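Local coordinates for protein hdh assembly factor Kustc1130 (PDB 6HIF) that probably serves as an assembly factor for hydrazine dehydrogenase in the anammox bacterium Kuenenia stuttgartiensis, at residues G81-H86 / G104-H109. Numbering follows the deposited sequence.
With SO4 (sulfate ion), chain B; SO4 (sulfate ion), chain C.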
ATOM      1  N   GLY Y  81      23.345 -49.428 -75.349  1.00 76.29           N
ATOM      2  CA  GLY Y  81      22.790 -50.153 -76.481  1.00 74.11           C
ATOM      3  C   GLY Y  81      23.247 -49.574 -77.818  1.00 72.60           C
ATOM      4  O   GLY Y  81      23.344 -50.294 -78.809  1.00 72.41           O
ATOM      5  N   GLY Y  82      23.520 -48.264 -77.830  1.00 72.26           N
ATOM      6  CA  GLY Y  82      23.991 -47.574 -79.018  1.00 72.24           C
ATOM      7  C   GLY Y  82      22.983 -46.548 -79.529  1.00 74.00           C
ATOM      8  O   GLY Y  82      23.095 -46.075 -80.658  1.00 72.79           O
ATOM      9  N   GLN Y  83      22.004 -46.211 -78.680  1.00 75.98           N
ATOM     10  CA  GLN Y  83      20.948 -45.272 -79.029  1.00 70.40           C
ATOM     11  C   GLN Y  83      21.249 -43.918 -78.393  1.00 66.47           C
ATOM     12  O   GLN Y  83      21.775 -43.853 -77.283  1.00 64.16           O
ATOM     13  CB  GLN Y  83      19.589 -45.810 -78.580  1.00 69.79           C
ATOM     14  CG  GLN Y  83      19.110 -47.011 -79.385  1.00 69.23           C
ATOM     15  CD  GLN Y  83      18.683 -46.634 -80.785  1.00 69.93           C
ATOM     16  OE1 GLN Y  83      18.222 -45.525 -81.042  1.00 75.23           O
ATOM     17  NE2 GLN Y  83      18.833 -47.565 -81.709  1.00 65.66           N
ATOM     18  N   SER Y  84      20.904 -42.846 -79.115  1.00 65.41           N
ATOM     19  CA  SER Y  84      21.194 -41.492 -78.671  1.00 65.56           C
ATOM     20  C   SER Y  84      20.021 -40.563 -78.969  1.00 64.77           C
ATOM     21  O   SER Y  84      19.290 -40.764 -79.938  1.00 66.63           O
ATOM     22  CB  SER Y  84      22.483 -40.978 -79.272  1.00 65.11           C
ATOM     23  OG  SER Y  84      22.409 -40.928 -80.689  1.00 66.75           O
ATOM     24  N   ALA Y  85      19.853 -39.554 -78.108  1.00 63.47           N
ATOM     25  CA  ALA Y  85      18.877 -38.497 -78.312  1.00 65.04           C
ATOM     26  C   ALA Y  85      19.537 -37.150 -78.028  1.00 64.79           C
ATOM     27  O   ALA Y  85      20.322 -37.032 -77.087  1.00 61.99           O
ATOM     28  CB  ALA Y  85      17.674 -38.725 -77.430  1.00 67.13           C
ATOM     29  N   HIS Y  86      19.207 -36.148 -78.854  1.00 64.92           N
ATOM     30  CA  HIS Y  86      19.814 -34.827 -78.769  1.00 64.29           C
ATOM     31  C   HIS Y  86      18.735 -33.747 -78.750  1.00 61.56           C
ATOM     32  O   HIS Y  86      17.721 -33.864 -79.433  1.00 60.86           O
ATOM     33  CB  HIS Y  86      20.798 -34.605 -79.927  1.00 65.69           C
ATOM     34  CG  HIS Y  86      21.900 -35.608 -79.982  1.00 66.12           C
ATOM     35  ND1 HIS Y  86      21.843 -36.726 -80.791  1.00 68.19           N
ATOM     36  CD2 HIS Y  86      23.080 -35.675 -79.330  1.00 66.19           C
ATOM     37  CE1 HIS Y  86      22.941 -37.437 -80.639  1.00 68.73           C
ATOM     38  NE2 HIS Y  86      23.717 -36.813 -79.745  1.00 67.79           N
ATOM     39  N   GLY Y 104      13.415 -44.660 -78.033  1.00 49.74           N
ATOM     40  CA  GLY Y 104      12.802 -45.719 -78.818  1.00 49.46           C
ATOM     41  C   GLY Y 104      12.876 -47.074 -78.121  1.00 49.94           C
ATOM     42  O   GLY Y 104      13.413 -47.185 -77.018  1.00 49.98           O
ATOM     43  N   ALA Y 105      12.341 -48.098 -78.800  1.00 49.45           N
ATOM     44  CA  ALA Y 105      12.176 -49.432 -78.243  1.00 49.23           C
ATOM     45  C   ALA Y 105      13.509 -50.173 -78.180  1.00 49.41           C
ATOM     46  O   ALA Y 105      13.656 -51.115 -77.403  1.00 48.61           O
ATOM     47  CB  ALA Y 105      11.156 -50.198 -79.048  1.00 49.18           C
ATOM     48  N   LYS Y 106      14.477 -49.727 -78.991  1.00 51.69           N
ATOM     49  CA  LYS Y 106      15.786 -50.359 -79.067  1.00 51.99           C
ATOM     50  C   LYS Y 106      16.593 -50.049 -77.809  1.00 50.78           C
ATOM     51  O   LYS Y 106      17.607 -50.694 -77.555  1.00 52.37           O
ATOM     52  CB  LYS Y 106      16.535 -49.912 -80.327  1.00 54.33           C
ATOM     53  CG  LYS Y 106      15.991 -50.437 -81.651  1.00 57.64           C
ATOM     54  CD  LYS Y 106      16.539 -49.684 -82.851  1.00 60.70           C
ATOM     55  CE  LYS Y 106      15.911 -50.077 -84.172  1.00 63.08           C
ATOM     56  NZ  LYS Y 106      16.402 -51.393 -84.641  1.00 68.44           N
ATOM     57  N   ALA Y 107      16.128 -49.069 -77.023  1.00 49.98           N
ATOM     58  CA  ALA Y 107      16.827 -48.621 -75.829  1.00 49.57           C
ATOM     59  C   ALA Y 107      16.355 -49.396 -74.599  1.00 51.06           C
ATOM     60  O   ALA Y 107      16.785 -49.108 -73.485  1.00 49.78           O
ATOM     61  CB  ALA Y 107      16.627 -47.137 -75.652  1.00 48.97           C
ATOM     62  N   ARG Y 108      15.471 -50.380 -74.814  1.00 54.77           N
ATOM     63  CA  ARG Y 108      14.893 -51.174 -73.742  1.00 56.25           C
ATOM     64  C   ARG Y 108      15.644 -52.496 -73.638  1.00 59.82           C
ATOM     65  O   ARG Y 108      15.641 -53.285 -74.584  1.00 68.49           O
ATOM     66  CB  ARG Y 108      13.409 -51.409 -74.035  1.00 56.60           C
ATOM     67  CG  ARG Y 108      12.548 -51.616 -72.798  1.00 56.56           C
ATOM     68  CD  ARG Y 108      11.093 -51.756 -73.189  1.00 56.52           C
ATOM     69  NE  ARG Y 108      10.211 -51.924 -72.043  1.00 56.37           N
ATOM     70  CZ  ARG Y 108       8.891 -52.053 -72.126  1.00 56.65           C
ATOM     71  NH1 ARG Y 108       8.298 -52.080 -73.310  1.00 56.23           N
ATOM     72  NH2 ARG Y 108       8.168 -52.153 -71.024  1.00 55.78           N
ATOM     73  N   HIS Y 109      16.278 -52.729 -72.482  1.00 61.51           N
ATOM     74  CA  HIS Y 109      17.183 -53.856 -72.317  1.00 70.34           C
ATOM     75  C   HIS Y 109      16.729 -54.755 -71.168  1.00 74.38           C
ATOM     76  O   HIS Y 109      16.324 -54.257 -70.120  1.00 65.52           O
ATOM     77  CB  HIS Y 109      18.629 -53.369 -72.147  1.00 67.32           C
ATOM     78  CG  HIS Y 109      19.178 -52.706 -73.365  1.00 67.09           C
ATOM     79  ND1 HIS Y 109      19.387 -53.391 -74.550  1.00 71.91           N
ATOM     80  CD2 HIS Y 109      19.565 -51.433 -73.588  1.00 65.63           C
ATOM     81  CE1 HIS Y 109      19.883 -52.565 -75.450  1.00 74.25           C
ATOM     82  NE2 HIS Y 109      19.997 -51.358 -74.883  1.00 71.00           N
TER
HETATM   83  S   SO4 B 202      18.532 -37.060 -82.189  1.00132.95           S
HETATM   84  O1  SO4 B 202      17.733 -37.447 -83.374  1.00130.86           O
HETATM   85  O2  SO4 B 202      17.636 -36.582 -81.113  1.00132.47           O
HETATM   86  O3  SO4 B 202      19.298 -38.228 -81.696  1.00130.35           O
HETATM   87  O4  SO4 B 202      19.462 -35.977 -82.579  1.00136.11           O
HETATM   88  S   SO4 C 201      27.693 -36.438 -77.798  1.00137.39           S
HETATM   89  O1  SO4 C 201      27.730 -36.482 -76.318  1.00137.31           O
HETATM   90  O2  SO4 C 201      26.295 -36.504 -78.274  1.00136.27           O
HETATM   91  O3  SO4 C 201      28.304 -35.173 -78.265  1.00136.71           O
HETATM   92  O4  SO4 C 201      28.442 -37.594 -78.341  1.00141.09           O
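CG of Gln83 sits beside the backbone N (chi1 -70°), and a bend at chi2 (-72°) carries the carboxamide to Lys106. There NE2 of Gln83 lies 3.3 Å from Lys106 CD. This is amide nitrogen against aliphatic carbon, a van der Waals contact; the two side chains run obliquely past each other. Nearer the backbone, Gln83 CB lies 4.4 Å from Ala107 CB. Ala107 is buried and also touches Ile44 and Glu79. The contact joins strand 83-91, outermost within this chain in an antiparallel four-stranded sheet, to the short 3-10 turn at 105-107 after strand 96-102, which belongs to the second, mixed sheet of this all-beta chain. With an alanine here in place of Gln83, the aliphatic part of Lys106 would probably lose its neighbour and a gap would open beside the turn. Further along, His109 brings NE2 to 3.4 Å from Gly81 CA. That nitrogen is hydrogen-bonded to Glu79, on the preceding strand. At the far end of 81-86, His86 binds two sulfates, probably from the crystallisation liquor. Its backbone N donates a nearly straight bond (2.8 Å, 165°) to O2 of the chain B sulfate. ND1 hydrogen-bonds to both O3 and O4 of the same ion. NE2 donates to O2 of the chain C sulfate at 3.0 Å, and with both ring nitrogens donating, the imidazole is probably protonated. Ser76 OG also bonds to sulfate.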